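Local coordinates for conserved membrane protein (Chlamydia abortus, PDB 6GZU) that combines deubiquitinating and acetylating activities in a secreted effector that fragments the Golgi, with this chain holding the C-terminal catalytic region of the membrane protein, at residues 45-51 / 103-107; 57-63 / 74-80; 97-101 / 139-143; 170-174 / 186-190. The contacts are given in a common frame with arbitrary orientation. Where two conformers were deposited one is given. Residues are numbered along the deposited sequence.

Contact 1 of 4, residues 45-51 / 103-107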
loop_
_atom_site.group_PDB
_atom_site.type_symbol
_atom_site.label_atom_id
_atom_site.label_comp_id
_atom_site.label_asym_id
_atom_site.label_seq_id
_atom_site.Cartn_x
_atom_site.Cartn_y
_atom_site.Cartn_z
ATOM N N PRO A 45 -2.490 1.663 9.412
ATOM C CA PRO A 45 -1.710 0.927 8.392
ATOM C C PRO A 45 -2.178 -0.519 8.338
ATOM O O PRO A 45 -2.784 -0.999 9.301
ATOM C CB PRO A 45 -0.271 0.903 8.952
ATOM C CG PRO A 45 -0.302 1.853 10.149
ATOM C CD PRO A 45 -1.706 1.987 10.620
ATOM N N SER A 46 -1.889 -1.204 7.241
ATOM C CA SER A 46 -2.206 -2.642 7.144
ATOM C C SER A 46 -1.052 -3.471 7.701
ATOM O O SER A 46 0.059 -2.946 7.911
ATOM C CB SER A 46 -2.404 -3.031 5.679
ATOM O OG SER A 46 -3.471 -2.247 5.101
ATOM N N THR A 47 -1.311 -4.755 7.954
ATOM C CA THR A 47 -0.277 -5.713 8.359
ATOM C C THR A 47 -0.484 -6.962 7.528
ATOM O O THR A 47 -1.469 -7.080 6.790
ATOM C CB THR A 47 -0.425 -6.133 9.842
ATOM O OG1 THR A 47 -1.615 -6.936 9.994
ATOM C CG2 THR A 47 -0.513 -4.908 10.763
ATOM N N CYS A 48 0.373 -7.956 7.678
ATOM C CA CYS A 48 0.172 -9.194 6.929
ATOM C C CYS A 48 -1.158 -9.872 7.295
ATOM O O CYS A 48 -1.697 -10.601 6.487
ATOM C CB CYS A 48 1.342 -10.169 7.140
ATOM S SG CYS A 48 1.684 -10.620 8.863
ATOM N N PHE A 49 -1.653 -9.627 8.499
ATOM C CA PHE A 49 -2.888 -10.254 8.960
ATOM C C PHE A 49 -4.121 -9.483 8.533
ATOM O O PHE A 49 -5.189 -10.072 8.474
ATOM C CB PHE A 49 -2.886 -10.425 10.484
ATOM C CG PHE A 49 -1.813 -11.326 10.991
ATOM C CD1 PHE A 49 -1.818 -12.655 10.682
ATOM C CD2 PHE A 49 -0.805 -10.830 11.782
ATOM C CE1 PHE A 49 -0.820 -13.496 11.137
ATOM C CE2 PHE A 49 0.179 -11.666 12.270
ATOM C CZ PHE A 49 0.174 -13.012 11.965
ATOM N N SER A 50 -3.981 -8.192 8.231
ATOM C CA SER A 50 -5.156 -7.361 7.953
ATOM C C SER A 50 -5.243 -6.905 6.516
ATOM O O SER A 50 -6.303 -6.407 6.084
ATOM C CB SER A 50 -5.202 -6.157 8.877
ATOM O OG SER A 50 -4.166 -5.265 8.515
ATOM N N ILE A 51 -4.194 -7.113 5.721
ATOM C CA ILE A 51 -4.171 -6.552 4.356
ATOM C C ILE A 51 -5.272 -7.155 3.454
ATOM O O ILE A 51 -5.886 -6.418 2.712
ATOM C CB ILE A 51 -2.738 -6.677 3.719
ATOM C CG1 ILE A 51 -2.676 -6.100 2.315
ATOM C CG2 ILE A 51 -2.271 -8.133 3.685
ATOM C CD1 ILE A 51 -2.987 -4.602 2.198
ATOM N N TYR A 103 -1.005 -0.075 -0.600
ATOM C CA TYR A 103 -1.161 -0.175 0.840
ATOM C C TYR A 103 0.160 -0.264 1.550
ATOM O O TYR A 103 0.898 -1.253 1.422
ATOM C CB TYR A 103 -1.885 -1.503 1.177
ATOM C CG TYR A 103 -3.303 -1.556 0.674
ATOM C CD1 TYR A 103 -3.587 -1.903 -0.660
ATOM C CD2 TYR A 103 -4.352 -1.176 1.509
ATOM C CE1 TYR A 103 -4.914 -1.900 -1.116
ATOM C CE2 TYR A 103 -5.676 -1.144 1.066
ATOM C CZ TYR A 103 -5.948 -1.478 -0.244
ATOM O OH TYR A 103 -7.267 -1.452 -0.652
ATOM N N PRO A 104 0.450 0.733 2.379
ATOM C CA PRO A 104 1.611 0.603 3.293
ATOM C C PRO A 104 1.319 -0.526 4.271
ATOM O O PRO A 104 0.210 -0.610 4.845
ATOM C CB PRO A 104 1.634 1.966 4.022
ATOM C CG PRO A 104 0.922 2.912 3.024
ATOM C CD PRO A 104 -0.167 2.075 2.415
ATOM N N LEU A 105 2.294 -1.405 4.477
ATOM C CA LEU A 105 2.111 -2.589 5.294
ATOM C C LEU A 105 3.229 -2.605 6.339
ATOM O O LEU A 105 4.408 -2.614 5.965
ATOM C CB LEU A 105 2.083 -3.861 4.413
ATOM C CG LEU A 105 1.585 -5.162 5.054
ATOM C CD1 LEU A 105 1.146 -6.210 4.076
ATOM C CD2 LEU A 105 2.804 -5.765 5.786
ATOM N N TRP A 106 2.835 -2.644 7.609
ATOM C CA TRP A 106 3.714 -2.565 8.779
ATOM C C TRP A 106 3.968 -3.971 9.301
ATOM O O TRP A 106 3.060 -4.788 9.355
ATOM C CB TRP A 106 3.001 -1.773 9.866
ATOM C CG TRP A 106 3.848 -1.463 11.035
ATOM C CD1 TRP A 106 4.581 -0.325 11.227
ATOM C CD2 TRP A 106 4.036 -2.268 12.224
ATOM N NE1 TRP A 106 5.235 -0.376 12.446
ATOM C CE2 TRP A 106 4.916 -1.551 13.077
ATOM C CE3 TRP A 106 3.558 -3.521 12.647
ATOM C CZ2 TRP A 106 5.318 -2.044 14.313
ATOM C CZ3 TRP A 106 3.980 -4.021 13.888
ATOM C CH2 TRP A 106 4.836 -3.280 14.701
ATOM N N HIS A 107 5.224 -4.269 9.672
ATOM C CA HIS A 107 5.581 -5.588 10.197
ATOM C C HIS A 107 6.605 -5.531 11.298
ATOM O O HIS A 107 7.504 -4.704 11.257
ATOM C CB HIS A 107 6.135 -6.482 9.083
ATOM C CG HIS A 107 6.293 -7.906 9.499
ATOM N ND1 HIS A 107 5.208 -8.715 9.771
ATOM C CD2 HIS A 107 7.403 -8.674 9.689
ATOM C CE1 HIS A 107 5.641 -9.922 10.119
ATOM N NE2 HIS A 107 6.964 -9.926 10.070
HETATM O O HOH W 1 -2.448 0.139 4.278
HETATM O O HOH W 2 2.712 -7.489 9.182
#

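Contact 2 of 4, residues 57-63 / 74-80. With ZN (zinc ion), chain C.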
loop_
_atom_site.group_PDB
_atom_site.type_symbol
_atom_site.label_atom_id
_atom_site.label_comp_id
_atom_site.label_asym_id
_atom_site.label_seq_id
_atom_site.Cartn_x
_atom_site.Cartn_y
_atom_site.Cartn_z
ATOM N N LYS A 57 -12.456 -4.930 1.468
ATOM C CA LYS A 57 -13.404 -3.855 1.833
ATOM C C LYS A 57 -13.260 -2.676 0.873
ATOM O O LYS A 57 -14.261 -2.080 0.455
ATOM C CB LYS A 57 -13.200 -3.375 3.278
ATOM C CG LYS A 57 -13.723 -4.368 4.344
ATOM C CD LYS A 57 -13.336 -3.929 5.763
ATOM C CE LYS A 57 -13.998 -2.586 6.116
ATOM N NZ LYS A 57 -15.497 -2.635 5.972
ATOM N N ASP A 58 -12.032 -2.331 0.477
ATOM C CA ASP A 58 -11.880 -1.153 -0.403
ATOM C C ASP A 58 -12.438 -1.388 -1.806
ATOM O O ASP A 58 -12.859 -0.449 -2.470
ATOM C CB ASP A 58 -10.407 -0.709 -0.465
ATOM C CG ASP A 58 -9.958 -0.061 0.795
ATOM O OD1 ASP A 58 -10.813 0.550 1.461
ATOM O OD2 ASP A 58 -8.774 -0.107 1.120
ATOM N N LEU A 59 -12.514 -2.657 -2.228
ATOM C CA LEU A 59 -13.143 -3.007 -3.510
ATOM C C LEU A 59 -14.610 -3.364 -3.350
ATOM O O LEU A 59 -15.242 -3.872 -4.299
ATOM C CB LEU A 59 -12.405 -4.203 -4.139
ATOM C CG LEU A 59 -10.962 -3.804 -4.498
ATOM C CD1 LEU A 59 -10.152 -5.085 -4.866
ATOM C CD2 LEU A 59 -11.041 -2.852 -5.638
ATOM N N HIS A 60 -15.176 -3.089 -2.175
ATOM C CA HIS A 60 -16.594 -3.405 -1.871
ATOM C C HIS A 60 -16.968 -4.863 -2.046
ATOM O O HIS A 60 -18.102 -5.180 -2.457
ATOM C CB HIS A 60 -17.518 -2.469 -2.661
ATOM C CG HIS A 60 -17.091 -1.033 -2.564
ATOM N ND1 HIS A 60 -16.348 -0.401 -3.542
ATOM C CD2 HIS A 60 -17.224 -0.132 -1.567
ATOM C CE1 HIS A 60 -16.110 0.854 -3.185
ATOM N NE2 HIS A 60 -16.635 1.046 -1.991
ATOM N N LEU A 61 -16.014 -5.735 -1.732
ATOM C CA LEU A 61 -16.180 -7.165 -1.795
ATOM C C LEU A 61 -16.309 -7.805 -0.430
ATOM O O LEU A 61 -16.218 -9.025 -0.310
ATOM C CB LEU A 61 -15.001 -7.779 -2.532
ATOM C CG LEU A 61 -14.989 -7.440 -4.029
ATOM C CD1 LEU A 61 -13.656 -7.816 -4.619
ATOM C CD2 LEU A 61 -16.094 -8.144 -4.741
ATOM N N TYR A 62 -16.603 -7.036 0.607
ATOM C CA TYR A 62 -16.716 -7.655 1.922
ATOM C C TYR A 62 -17.999 -7.240 2.631
ATOM O O TYR A 62 -18.286 -6.058 2.742
ATOM C CB TYR A 62 -15.483 -7.329 2.783
ATOM C CG TYR A 62 -15.533 -8.139 4.036
ATOM C CD1 TYR A 62 -15.308 -9.515 3.993
ATOM C CD2 TYR A 62 -15.903 -7.562 5.247
ATOM C CE1 TYR A 62 -15.406 -10.290 5.124
ATOM C CE2 TYR A 62 -16.011 -8.328 6.386
ATOM C CZ TYR A 62 -15.764 -9.695 6.316
ATOM O OH TYR A 62 -15.856 -10.479 7.443
ATOM N N ASP A 63 -18.786 -8.205 3.103
ATOM C CA ASP A 63 -20.057 -7.888 3.761
ATOM C C ASP A 63 -19.872 -8.053 5.260
ATOM O O ASP A 63 -19.869 -9.173 5.758
ATOM C CB ASP A 63 -21.171 -8.824 3.245
ATOM C CG ASP A 63 -22.517 -8.611 3.950
ATOM O OD1 ASP A 63 -22.609 -8.942 5.148
ATOM O OD2 ASP A 63 -23.493 -8.147 3.307
ATOM N N ASP A 74 -20.413 -4.706 -4.089
ATOM C CA ASP A 74 -21.714 -4.266 -3.611
ATOM C C ASP A 74 -21.487 -2.889 -3.009
ATOM O O ASP A 74 -20.931 -2.760 -1.915
ATOM C CB ASP A 74 -22.229 -5.249 -2.563
ATOM C CG ASP A 74 -23.534 -4.816 -1.952
ATOM O OD1 ASP A 74 -24.095 -3.773 -2.380
ATOM O OD2 ASP A 74 -24.027 -5.538 -1.047
ATOM N N SER A 75 -21.899 -1.857 -3.736
ATOM C CA SER A 75 -21.558 -0.489 -3.354
ATOM C C SER A 75 -22.263 -0.045 -2.079
ATOM O O SER A 75 -21.871 0.936 -1.459
ATOM C CB SER A 75 -21.894 0.463 -4.488
ATOM O OG SER A 75 -23.267 0.377 -4.788
ATOM N N THR A 76 -23.303 -0.772 -1.687
ATOM C CA THR A 76 -23.964 -0.549 -0.405
ATOM C C THR A 76 -23.080 -0.972 0.786
ATOM O O THR A 76 -23.380 -0.628 1.929
ATOM C CB THR A 76 -25.339 -1.249 -0.361
ATOM O OG1 THR A 76 -25.179 -2.663 -0.168
ATOM C CG2 THR A 76 -26.044 -1.015 -1.663
ATOM N N GLN A 77 -21.990 -1.697 0.538
ATOM C CA GLN A 77 -21.077 -2.037 1.633
ATOM C C GLN A 77 -20.005 -0.998 1.835
ATOM O O GLN A 77 -19.125 -1.167 2.668
ATOM C CB GLN A 77 -20.411 -3.391 1.376
ATOM C CG GLN A 77 -21.410 -4.451 0.985
ATOM C CD GLN A 77 -22.281 -4.904 2.138
ATOM O OE1 GLN A 77 -22.004 -4.627 3.304
ATOM N NE2 GLN A 77 -23.332 -5.630 1.811
ATOM N N CYS A 78 -20.069 0.080 1.072
ATOM C CA CYS A 78 -19.004 1.068 1.065
ATOM C C CYS A 78 -18.792 1.766 2.401
ATOM O O CYS A 78 -19.715 2.378 2.931
ATOM C CB CYS A 78 -19.335 2.099 0.009
ATOM S SG CYS A 78 -18.250 3.448 0.061
ATOM N N HIS A 79 -17.562 1.741 2.913
ATOM C CA HIS A 79 -17.225 2.441 4.156
ATOM C C HIS A 79 -16.373 3.712 3.896
ATOM O O HIS A 79 -15.789 4.341 4.831
ATOM C CB HIS A 79 -16.525 1.475 5.117
ATOM C CG HIS A 79 -15.151 1.075 4.683
ATOM N ND1 HIS A 79 -14.843 0.735 3.382
ATOM C CD2 HIS A 79 -13.993 0.960 5.379
ATOM C CE1 HIS A 79 -13.551 0.458 3.291
ATOM N NE2 HIS A 79 -13.019 0.560 4.492
ATOM N N HIS A 80 -16.301 4.112 2.626
ATOM C CA HIS A 80 -15.489 5.276 2.238
ATOM C C HIS A 80 -16.137 6.622 2.299
ATOM O O HIS A 80 -15.442 7.634 2.194
ATOM C CB HIS A 80 -14.970 5.122 0.821
ATOM C CG HIS A 80 -14.246 3.841 0.591
ATOM N ND1 HIS A 80 -14.739 2.851 -0.235
ATOM C CD2 HIS A 80 -13.070 3.385 1.094
ATOM C CE1 HIS A 80 -13.880 1.837 -0.235
ATOM N NE2 HIS A 80 -12.874 2.130 0.580
HETATM ZN ZN ZN C . -16.516 2.875 -1.253
HETATM O O HOH W 3 -10.408 -1.200 3.735
#

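Contact 3 of 4, residues 97-101 / 139-143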
loop_
_atom_site.group_PDB
_atom_site.type_symbol
_atom_site.label_atom_id
_atom_site.label_comp_id
_atom_site.label_asym_id
_atom_site.label_seq_id
_atom_site.Cartn_x
_atom_site.Cartn_y
_atom_site.Cartn_z
ATOM N N ASN A 97 -14.062 4.423 -8.611
ATOM C CA ASN A 97 -13.408 4.752 -9.876
ATOM C C ASN A 97 -11.860 4.610 -9.943
ATOM O O ASN A 97 -11.161 5.275 -10.720
ATOM C CB ASN A 97 -13.796 6.188 -10.242
ATOM C CG ASN A 97 -13.613 6.471 -11.707
ATOM O OD1 ASN A 97 -13.560 5.538 -12.518
ATOM N ND2 ASN A 97 -13.519 7.759 -12.070
ATOM N N PHE A 98 -11.308 3.741 -9.138
ATOM C CA PHE A 98 -9.853 3.638 -9.088
ATOM C C PHE A 98 -9.345 2.364 -9.758
ATOM O O PHE A 98 -10.105 1.371 -9.868
ATOM C CB PHE A 98 -9.403 3.677 -7.634
ATOM C CG PHE A 98 -9.705 4.970 -6.963
ATOM C CD1 PHE A 98 -8.877 6.059 -7.186
ATOM C CD2 PHE A 98 -10.788 5.109 -6.111
ATOM C CE1 PHE A 98 -9.118 7.271 -6.583
ATOM C CE2 PHE A 98 -11.048 6.350 -5.510
ATOM C CZ PHE A 98 -10.173 7.413 -5.731
ATOM N N ARG A 99 -8.046 2.335 -10.116
ATOM C CA ARG A 99 -7.469 1.157 -10.774
ATOM C C ARG A 99 -6.267 0.560 -10.075
ATOM O O ARG A 99 -5.966 -0.633 -10.224
ATOM C CB ARG A 99 -7.026 1.522 -12.187
ATOM C CG ARG A 99 -8.153 2.055 -13.038
ATOM C CD ARG A 99 -9.361 1.088 -13.041
ATOM N NE ARG A 99 -9.098 -0.143 -13.799
ATOM C CZ ARG A 99 -9.939 -1.177 -13.846
ATOM N NH1 ARG A 99 -11.056 -1.121 -13.127
ATOM N NH2 ARG A 99 -9.679 -2.254 -14.609
ATOM N N ILE A 100 -5.563 1.371 -9.299
ATOM C CA ILE A 100 -4.353 0.947 -8.623
ATOM C C ILE A 100 -4.535 1.273 -7.148
ATOM O O ILE A 100 -4.853 2.440 -6.786
ATOM C CB ILE A 100 -3.100 1.652 -9.187
ATOM C CG1 ILE A 100 -2.964 1.354 -10.683
ATOM C CG2 ILE A 100 -1.852 1.221 -8.366
ATOM C CD1 ILE A 100 -1.851 2.040 -11.368
ATOM N N TYR A 101 -4.348 0.262 -6.291
ATOM C CA TYR A 101 -4.587 0.392 -4.854
ATOM C C TYR A 101 -3.285 0.090 -4.146
ATOM O O TYR A 101 -2.777 -1.020 -4.246
ATOM C CB TYR A 101 -5.671 -0.610 -4.416
ATOM C CG TYR A 101 -7.052 -0.288 -4.961
ATOM C CD1 TYR A 101 -7.325 -0.375 -6.324
ATOM C CD2 TYR A 101 -8.112 0.045 -4.091
ATOM C CE1 TYR A 101 -8.614 -0.053 -6.810
ATOM C CE2 TYR A 101 -9.398 0.331 -4.558
ATOM C CZ TYR A 101 -9.628 0.291 -5.921
ATOM O OH TYR A 101 -10.883 0.607 -6.418
ATOM N N ILE A 139 0.674 -3.502 -3.727
ATOM C CA ILE A 139 -0.083 -2.796 -4.741
ATOM C C ILE A 139 -1.029 -3.791 -5.433
ATOM O O ILE A 139 -0.597 -4.860 -5.906
ATOM C CB ILE A 139 0.852 -2.214 -5.834
ATOM C CG1 ILE A 139 1.908 -1.283 -5.232
ATOM C CG2 ILE A 139 -0.023 -1.491 -6.935
ATOM C CD1 ILE A 139 3.007 -0.895 -6.216
ATOM N N VAL A 140 -2.306 -3.442 -5.549
ATOM C CA VAL A 140 -3.261 -4.197 -6.365
ATOM C C VAL A 140 -3.496 -3.364 -7.606
ATOM O O VAL A 140 -3.919 -2.198 -7.521
ATOM C CB VAL A 140 -4.574 -4.459 -5.598
ATOM C CG1 VAL A 140 -5.640 -5.049 -6.536
ATOM C CG2 VAL A 140 -4.291 -5.383 -4.413
ATOM N N ASN A 141 -3.208 -3.948 -8.770
ATOM C CA ASN A 141 -3.401 -3.265 -10.048
ATOM C C ASN A 141 -4.471 -4.025 -10.807
ATOM O O ASN A 141 -4.243 -5.162 -11.273
ATOM C CB ASN A 141 -2.083 -3.171 -10.839
ATOM C CG ASN A 141 -2.192 -2.349 -12.096
ATOM O OD1 ASN A 141 -3.201 -2.403 -12.808
ATOM N ND2 ASN A 141 -1.146 -1.593 -12.410
ATOM N N LEU A 142 -5.667 -3.447 -10.888
ATOM C CA LEU A 142 -6.775 -4.166 -11.509
ATOM C C LEU A 142 -6.601 -4.298 -13.029
ATOM O O LEU A 142 -7.078 -5.276 -13.645
ATOM C CB LEU A 142 -8.118 -3.453 -11.207
ATOM C CG LEU A 142 -8.534 -3.295 -9.722
ATOM C CD1 LEU A 142 -9.837 -2.518 -9.635
ATOM C CD2 LEU A 142 -8.688 -4.675 -9.055
ATOM N N ASP A 143 -5.944 -3.316 -13.647
ATOM C CA ASP A 143 -5.776 -3.324 -15.101
ATOM C C ASP A 143 -4.801 -4.414 -15.519
ATOM O O ASP A 143 -5.017 -5.103 -16.524
ATOM C CB ASP A 143 -5.273 -1.956 -15.607
ATOM C CG ASP A 143 -6.367 -0.900 -15.652
ATOM O OD1 ASP A 143 -7.519 -1.197 -16.083
ATOM O OD2 ASP A 143 -6.068 0.244 -15.271
#

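Contact 4 of 4, residues 170-174 / 186-190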
loop_
_atom_site.group_PDB
_atom_site.type_symbol
_atom_site.label_atom_id
_atom_site.label_comp_id
_atom_site.label_asym_id
_atom_site.label_seq_id
_atom_site.Cartn_x
_atom_site.Cartn_y
_atom_site.Cartn_z
ATOM N N ALA A 170 -4.754 -12.504 -4.453
ATOM C CA ALA A 170 -4.679 -12.731 -5.912
ATOM C C ALA A 170 -5.776 -13.670 -6.359
ATOM O O ALA A 170 -6.379 -13.476 -7.450
ATOM C CB ALA A 170 -3.336 -13.325 -6.273
ATOM N N THR A 171 -6.026 -14.734 -5.575
ATOM C CA THR A 171 -7.027 -15.737 -5.931
ATOM C C THR A 171 -8.426 -15.138 -5.860
ATOM O O THR A 171 -9.243 -15.320 -6.785
ATOM C CB THR A 171 -6.897 -16.923 -5.007
ATOM O OG1 THR A 171 -5.617 -17.525 -5.265
ATOM C CG2 THR A 171 -8.026 -17.985 -5.296
ATOM N N ARG A 172 -8.746 -14.431 -4.771
ATOM C CA ARG A 172 -10.076 -13.844 -4.648
ATOM C C ARG A 172 -10.386 -12.784 -5.693
ATOM O O ARG A 172 -11.526 -12.728 -6.204
ATOM C CB ARG A 172 -10.313 -13.279 -3.249
ATOM C CG ARG A 172 -10.236 -14.384 -2.149
ATOM C CD ARG A 172 -10.795 -13.781 -0.855
ATOM N NE ARG A 172 -10.522 -14.617 0.303
ATOM C CZ ARG A 172 -11.255 -15.665 0.595
ATOM N NH1 ARG A 172 -12.297 -15.941 -0.178
ATOM N NH2 ARG A 172 -11.009 -16.406 1.670
ATOM N N LEU A 173 -9.415 -11.930 -6.010
ATOM C CA LEU A 173 -9.641 -10.893 -7.009
ATOM C C LEU A 173 -9.725 -11.488 -8.408
ATOM O O LEU A 173 -10.466 -10.968 -9.238
ATOM C CB LEU A 173 -8.582 -9.799 -6.967
ATOM C CG LEU A 173 -8.520 -9.072 -5.613
ATOM C CD1 LEU A 173 -7.636 -7.870 -5.751
ATOM C CD2 LEU A 173 -9.966 -8.627 -5.179
ATOM N N GLY A 174 -8.992 -12.579 -8.677
ATOM C CA GLY A 174 -9.126 -13.247 -9.975
ATOM C C GLY A 174 -10.511 -13.781 -10.269
ATOM O O GLY A 174 -10.939 -13.916 -11.433
ATOM N N PRO A 186 -6.027 -16.653 -10.917
ATOM C CA PRO A 186 -5.509 -15.719 -9.920
ATOM C C PRO A 186 -4.729 -14.575 -10.556
ATOM O O PRO A 186 -4.075 -14.777 -11.589
ATOM C CB PRO A 186 -4.557 -16.590 -9.104
ATOM C CG PRO A 186 -5.137 -17.962 -9.191
ATOM C CD PRO A 186 -5.673 -18.047 -10.593
ATOM N N PHE A 187 -4.780 -13.396 -9.953
ATOM C CA PHE A 187 -3.856 -12.340 -10.353
ATOM C C PHE A 187 -2.428 -12.879 -10.173
ATOM O O PHE A 187 -2.148 -13.734 -9.292
ATOM C CB PHE A 187 -4.007 -11.114 -9.438
ATOM C CG PHE A 187 -5.171 -10.229 -9.768
ATOM C CD1 PHE A 187 -6.238 -10.660 -10.539
ATOM C CD2 PHE A 187 -5.175 -8.923 -9.318
ATOM C CE1 PHE A 187 -7.294 -9.797 -10.798
ATOM C CE2 PHE A 187 -6.211 -8.077 -9.581
ATOM C CZ PHE A 187 -7.274 -8.506 -10.353
ATOM N N ILE A 188 -1.479 -12.368 -10.967
ATOM C CA ILE A 188 -0.079 -12.749 -10.739
ATOM C C ILE A 188 0.463 -12.038 -9.516
ATOM O O ILE A 188 0.146 -10.865 -9.317
ATOM C CB ILE A 188 0.761 -12.452 -11.981
ATOM C CG1 ILE A 188 2.169 -12.980 -11.817
ATOM C CG2 ILE A 188 0.788 -10.936 -12.287
ATOM C CD1 ILE A 188 2.954 -12.929 -13.094
ATOM N N VAL A 189 1.221 -12.739 -8.676
ATOM C CA VAL A 189 1.926 -12.138 -7.545
ATOM C C VAL A 189 3.368 -11.883 -7.941
ATOM O O VAL A 189 4.106 -12.795 -8.360
ATOM C CB VAL A 189 1.867 -13.069 -6.288
ATOM C CG1 VAL A 189 2.720 -12.475 -5.101
ATOM C CG2 VAL A 189 0.404 -13.302 -5.860
ATOM N N LYS A 190 3.821 -10.649 -7.736
ATOM C CA LYS A 190 5.199 -10.272 -8.056
ATOM C C LYS A 190 5.871 -9.697 -6.790
ATOM O O LYS A 190 5.524 -8.604 -6.347
ATOM C CB LYS A 190 5.213 -9.169 -9.149
ATOM C CG LYS A 190 4.595 -9.596 -10.494
ATOM C CD LYS A 190 4.609 -8.456 -11.521
ATOM C CE LYS A 190 4.153 -8.977 -12.882
ATOM N NZ LYS A 190 3.991 -7.870 -13.910
#

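Contact 1 of 4, residues 45-51 / 103-107
The backbone of S46 docks a loop on the strand at two points: W106 N donates to S46 O (2.8 Å, nearly straight) and S46 N to P104 O (3.2 Å), forming a single beta bridge. Two waters widen the seam. One joins S46 OG to P104 O, while the other is shared by C48 N, W106 O and H107 ND1. Within 45-51, T47 N donates to S50 OG (3.0 Å) and T47 O takes I51 N (2.9 Å), which folds the chain into the start of helix 51-58. That turn aims I51 at the strand, where I51 CD1 rests 3.4 Å from Y103 CG and I51 CB 3.9 Å from L105 CD1. P45 CB reaches W106 CB at 4.3 Å. Further out, helix 114-124 meets T47 and H107 through M117, and helix 159-174 meets C48 through L161. On the strand's other side Y103, L105 and H107 pair with 134-141; the backbone of H107 pairs with H134, which belongs to a possible Cys-His-Asp triad. A loop bridged to strand 100-107, a neighbour of the sheet's middle strand 134-141, beside the likely active site suits the Ulp1-like cysteine protease fold.

Contact 2 of 4, residues 57-63 / 74-80
A zinc ion, rather than regular secondary structure, joins these two segments. H60 NE2 and H80 ND1 each bind ZN at 2.0 Å and C78 SG binds it at 2.2 Å, with C95 as the fourth ligand. The two histidines thus use different ring nitrogens, and H80 keeps its other one for D58: H80 NE2 donates to D58 OD1 (2.7 Å, 169°), a second-shell His-carboxylate hydrogen bond. D58 OD2 is hydrogen-bonded to Y103 OH. H60 reaches the metal from a tight corner. With positive phi it is the C-prime residue of the Schellman motif ending helix 51-58; its CA-to-CB bond points toward 74-80 and its ring reaches the zinc, while H60 O accepts D74 N at 2.9 Å. The loop braces itself as well, for D74 OD1 accepts T76 N in an Asx turn and C78 SG accepts H80 N at 3.3 Å. Outside the metal shell, the K57 side chain lies over the face of H79, with K57 CE 3.8 Å from the ring centroid in a CH-pi contact. Y87 meets the rings of both H79 and H80 edge-to-face. A helix C-terminus and the loops that follow it supply, within a short span of chain, a Cys2His2 zinc site, a ligand set common among structural zincs.

Contact 3 of 4, residues 97-101 / 139-143
Backbone hydrogen bonds give this contact its frame. Y101 N donates to V140 O and V140 N to Y101 O, both at 2.8 Å, making an antiparallel hydrogen-bonded pair; next to it I100 and N141 form a non-hydrogen-bonded pair, their CA atoms 4.5 Å apart. L142 N to R99 O (2.9 Å) extends the ladder one step past the regular strands. CA-H...O contacts fill in between, as from I139 CA to Y101 O at 3.3 Å. Charge enters only at the open end, where R99 NE and NH2 both donate to D143 OD1 (3.0 and 2.8 Å) in a salt bridge and the guanidinium lies over L142 CB. Apolar contacts divide between the two faces of the sheet. I100 CG2 meets I139 CG2 at 3.6 Å on the face that helix 204-217 covers; there N141 ND2 bonds Y215. On the face of Y101 and V140, Y101 CB is 4.2 Å from V140 CB and Y101 CE1 is 3.9 Å from L142 CD1, while the ring stacks on F38. Strands 100-107 and 134-141 are thus antiparallel neighbours within the mixed sheet, with helices packed on both faces, consistent with the alpha/beta core of Ulp1-type proteases.

Contact 4 of 4, residues 170-174 / 186-190
F187 and A170 account for much of the buried surface, and they meet through both backbone and side chain. F187 N donates to A170 O at 3.0 Å, and the same carbonyl accepts G174 N, also at 3.0 Å, so one oxygen serves the helix and the incoming chain together. P186 CA adds a CA-H...O contact to A170 O at 3.4 Å. With only a methyl at A170, the backbones approach closely, the CA atoms of A170 and F187 being 4.5 Å apart: A170 CB lies 3.9 Å from F187 CB and 3.8 Å from V189 CG2. The ring of F187 packs against L173 and G174, and L173 CB sits over its face, 3.9 Å from the centroid and 13° off the normal, a clear CH-pi contact. Here the chain is completing a beta-alpha-beta crossover: strand 146-150 leads through helix 159-174 to strand 188-191, its parallel neighbour in the sheet. A170 and F187 both touch V147 of the first strand, closing the layer between helix and sheet. P186, third in buried area, fits against T171 and G174. A beta carbon at the ideal position on G174 would fall only 2.9 Å from P186 CA, so the absence of a side chain leaves room for the proline. On the outer flank, T171 OG1 bonds N167 O within the helix while lying 4.0 Å from P186 CG.

The four contacts illustrate how chemistry follows place. Contacts 1 and 3 share strand 100-107 in the buried centre, their centres about 17 Å apart, and rely on backbone pairing with apolar side chains, contact 1 with two bridging waters; contact 3 adds a salt bridge only where the strand ends near solvent. Contact 4, only partly buried, ties helix 159-174 to the loop leading into edge strand 188-191 by one hydrogen bond and close packing. Contact 2, also only partly buried and farthest from the chain centre, adds metal coordination to its hydrogen bonds. Yet the contacts interlock: D58 of contact 2 reaches Y103 of contact 1, and L59 touches Y101 of contact 3 and L173 of contact 4.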